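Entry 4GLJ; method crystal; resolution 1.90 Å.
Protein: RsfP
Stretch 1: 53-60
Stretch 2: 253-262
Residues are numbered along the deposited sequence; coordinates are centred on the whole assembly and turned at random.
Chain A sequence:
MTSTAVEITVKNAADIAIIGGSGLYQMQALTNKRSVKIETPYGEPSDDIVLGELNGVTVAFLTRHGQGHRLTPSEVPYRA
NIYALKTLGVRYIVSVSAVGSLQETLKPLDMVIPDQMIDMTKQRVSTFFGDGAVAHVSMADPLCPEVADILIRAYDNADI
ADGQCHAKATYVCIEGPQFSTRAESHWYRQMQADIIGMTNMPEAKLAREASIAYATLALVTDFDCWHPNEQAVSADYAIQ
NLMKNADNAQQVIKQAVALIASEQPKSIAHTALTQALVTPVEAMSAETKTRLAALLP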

# COMPACT_ATOMS: atom_id res chain seq x y z
N GLU A 53 22.63 -27.93 -17.59
CA GLU A 53 22.09 -29.23 -17.21
C GLU A 53 22.62 -29.64 -15.85
O GLU A 53 23.80 -29.50 -15.56
CB GLU A 53 22.38 -30.32 -18.27
CG GLU A 53 21.41 -30.24 -19.46
CD GLU A 53 21.72 -29.06 -20.38
OE1 GLU A 53 22.94 -28.78 -20.60
OE2 GLU A 53 20.76 -28.42 -20.89
N LEU A 54 21.70 -30.10 -15.02
CA LEU A 54 21.99 -30.72 -13.73
C LEU A 54 21.61 -32.16 -14.00
O LEU A 54 20.44 -32.44 -14.26
CB LEU A 54 21.09 -30.03 -12.67
CG LEU A 54 21.60 -29.66 -11.28
CD1 LEU A 54 22.99 -29.02 -11.33
CD2 LEU A 54 20.59 -28.75 -10.58
N ASN A 55 22.61 -33.07 -14.05
CA ASN A 55 22.37 -34.45 -14.47
C ASN A 55 21.53 -34.60 -15.76
O ASN A 55 20.57 -35.37 -15.82
CB ASN A 55 21.74 -35.29 -13.35
CG ASN A 55 22.46 -35.14 -12.00
OD1 ASN A 55 22.96 -34.07 -11.64
ND2 ASN A 55 22.47 -36.22 -11.23
N GLY A 56 21.89 -33.87 -16.80
CA GLY A 56 21.14 -33.99 -18.03
C GLY A 56 19.78 -33.34 -18.05
O GLY A 56 19.15 -33.29 -19.13
N VAL A 57 19.29 -32.84 -16.90
CA VAL A 57 18.05 -32.08 -16.85
C VAL A 57 18.38 -30.60 -17.11
O VAL A 57 19.19 -30.03 -16.41
CB VAL A 57 17.40 -32.14 -15.45
CG1 VAL A 57 16.10 -31.32 -15.42
CG2 VAL A 57 17.17 -33.57 -14.98
N THR A 58 17.76 -29.99 -18.13
CA THR A 58 17.98 -28.57 -18.44
C THR A 58 17.24 -27.70 -17.42
O THR A 58 16.04 -27.91 -17.18
CB THR A 58 17.48 -28.26 -19.87
OG1 THR A 58 18.29 -29.01 -20.79
CG2 THR A 58 17.61 -26.78 -20.21
N VAL A 59 17.95 -26.75 -16.82
CA VAL A 59 17.34 -25.84 -15.83
C VAL A 59 17.68 -24.41 -16.28
O VAL A 59 18.77 -24.20 -16.83
CB VAL A 59 18.00 -26.10 -14.47
CG1 VAL A 59 17.43 -25.18 -13.46
CG2 VAL A 59 17.74 -27.54 -14.01
N ALA A 60 16.76 -23.46 -16.10
CA ALA A 60 17.04 -22.03 -16.30
C ALA A 60 17.32 -21.37 -14.94
O ALA A 60 16.57 -21.58 -13.98
CB ALA A 60 15.84 -21.36 -16.97
N ILE A 253 18.44 -27.46 -4.10
CA ILE A 253 18.05 -27.27 -5.50
C ILE A 253 18.47 -28.50 -6.34
O ILE A 253 17.67 -29.00 -7.16
CB ILE A 253 18.73 -25.97 -6.05
CG1 ILE A 253 18.02 -24.70 -5.52
CG2 ILE A 253 18.84 -25.90 -7.56
CD1 ILE A 253 18.98 -23.50 -5.66
N LYS A 254 19.72 -28.95 -6.19
CA LYS A 254 20.16 -30.18 -6.93
C LYS A 254 19.15 -31.32 -6.75
O LYS A 254 18.64 -31.89 -7.71
CB LYS A 254 21.60 -30.60 -6.55
CG LYS A 254 22.59 -29.88 -7.42
CD LYS A 254 24.08 -30.14 -7.14
CE LYS A 254 24.59 -29.14 -6.11
NZ LYS A 254 26.05 -28.91 -6.27
N GLN A 255 18.81 -31.61 -5.50
CA GLN A 255 17.84 -32.64 -5.17
C GLN A 255 16.43 -32.37 -5.68
O GLN A 255 15.76 -33.29 -6.17
CB GLN A 255 17.81 -32.88 -3.66
CG GLN A 255 19.10 -33.42 -3.04
CD GLN A 255 19.62 -34.71 -3.67
OE1 GLN A 255 18.87 -35.56 -4.13
NE2 GLN A 255 20.91 -34.83 -3.72
N ALA A 256 15.99 -31.09 -5.63
CA ALA A 256 14.67 -30.71 -6.05
C ALA A 256 14.50 -30.78 -7.56
O ALA A 256 13.48 -31.27 -8.03
CB ALA A 256 14.32 -29.26 -5.56
N VAL A 257 15.52 -30.36 -8.32
CA VAL A 257 15.45 -30.45 -9.75
C VAL A 257 15.27 -31.96 -10.15
O VAL A 257 14.41 -32.33 -10.97
CB VAL A 257 16.70 -29.85 -10.42
CG1 VAL A 257 16.73 -30.20 -11.89
CG2 VAL A 257 16.78 -28.31 -10.24
N ALA A 258 16.03 -32.82 -9.47
CA ALA A 258 15.92 -34.26 -9.75
C ALA A 258 14.48 -34.75 -9.55
O ALA A 258 13.95 -35.44 -10.41
CB ALA A 258 16.93 -35.06 -8.93
N LEU A 259 13.86 -34.39 -8.44
CA LEU A 259 12.53 -34.85 -8.15
C LEU A 259 11.47 -34.29 -9.10
O LEU A 259 10.52 -35.01 -9.45
CB LEU A 259 12.17 -34.49 -6.71
CG LEU A 259 12.99 -35.30 -5.71
CD1 LEU A 259 12.92 -34.75 -4.29
CD2 LEU A 259 12.61 -36.78 -5.72
N ILE A 260 11.62 -33.01 -9.47
CA ILE A 260 10.65 -32.42 -10.35
C ILE A 260 10.77 -33.12 -11.70
O ILE A 260 9.75 -33.42 -12.33
CB ILE A 260 10.90 -30.92 -10.52
CG1 ILE A 260 10.67 -30.17 -9.16
CG2 ILE A 260 10.09 -30.37 -11.68
CD1 ILE A 260 11.10 -28.71 -9.27
N ALA A 261 12.00 -33.35 -12.15
CA ALA A 261 12.21 -33.95 -13.45
C ALA A 261 11.60 -35.35 -13.50
O ALA A 261 11.02 -35.73 -14.52
CB ALA A 261 13.69 -34.00 -13.84
N SER A 262 11.72 -36.10 -12.41
CA SER A 262 11.26 -37.52 -12.51
C SER A 262 9.76 -37.61 -12.22
O SER A 262 9.07 -38.47 -12.78
CB SER A 262 12.05 -38.47 -11.61
OG SER A 262 12.06 -37.99 -10.27

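The first stretch is a tight β-hairpin. Strand residues Glu53 and Leu54 lead into a type I' turn from Leu54 to Val57, and the chain returns as the strand 57-60. Paired backbone hydrogen bonds close the turn, Leu54 N to Val57 O at 2.9 Å and Val57 N to Leu54 O at 2.9 Å. At the two corner positions phi is positive: Asn55 has phi/psi of 47/49° and Gly56 of 74/-7°. At the second of these, a β-carbon would be jammed against the carbonyl oxygen of the preceding residue, so the backbone angles by themselves call for glycine.

The second stretch, 253-262, is helical throughout and belongs to a helix that extends beyond it at both ends. Its i to i+4 bonds run without a break from Val257 N to Ile253 O (2.8 Å) through to Ser262 N to Ala258 O (3.1 Å). The axes of this helix and of strand 57-60 approach to 9.7 Å, with an angle of 119° between their N-to-C directions, so the strand crosses the helix obliquely. The nearest CA pairs across the contact are Leu54 CA to Lys254 CA at 7.1 Å and Val57 CA to Ala261 CA at 7.0 Å.

No hydrogen bond joins the two stretches; each has its own backbone bonds, and what meets between them is aliphatic. The contact is modest, burying 286 Å² summed over both sides, and it rests on close packing of aliphatic carbons, mostly methyl groups.

Val257 is the centre of this packing. Its CA-to-CB bond points toward the hairpin, and it touches three residues there: Val257 CG2 lies 3.9 Å from Leu54 CD2, while Val257 CG1 lies 3.8 Å from Val57 CG1 and 3.5 Å from Val59 CG2. The last is the tightest contact between the stretches. Strand alternation explains why Val57 and Val59 both reach the helix: each directs its CB toward it, whereas the intervening Thr58 points away. Both valines have chi1 of 179°, the t rotamer.

One helical turn after Val257, Ala261 also directs its CB toward the hairpin, and Ala261 CB packs 3.7 Å from Val57 CG2. Val57 thus spans two successive turns of the same helix face. One turn before Val257, Lys254 contributes the aliphatic part of its side chain: Lys254 CG is 3.9 Å from Leu54 CD2, and the end of the chain leads away, which leaves the charged amine outside the apolar contact. Leu54, buried and with an off-well chi1 of -139°, thus touches both Lys254 and Val257; its CD2 is near both, and Leu54 CD1 also lies 4.0 Å from Lys254 CG.

Two side-chain hydrogen bonds form within the stretches. Thr58 OG1 donates to Glu53 OE2 at 2.5 Å, a short bond linking the two arms of the hairpin through residues that do not touch the helix; the Glu53 carboxylate is also bonded elsewhere in the structure. Ser262 OG donates to Ala258 O at 3.2 Å, returning to the carbonyl that also accepts its own backbone NH.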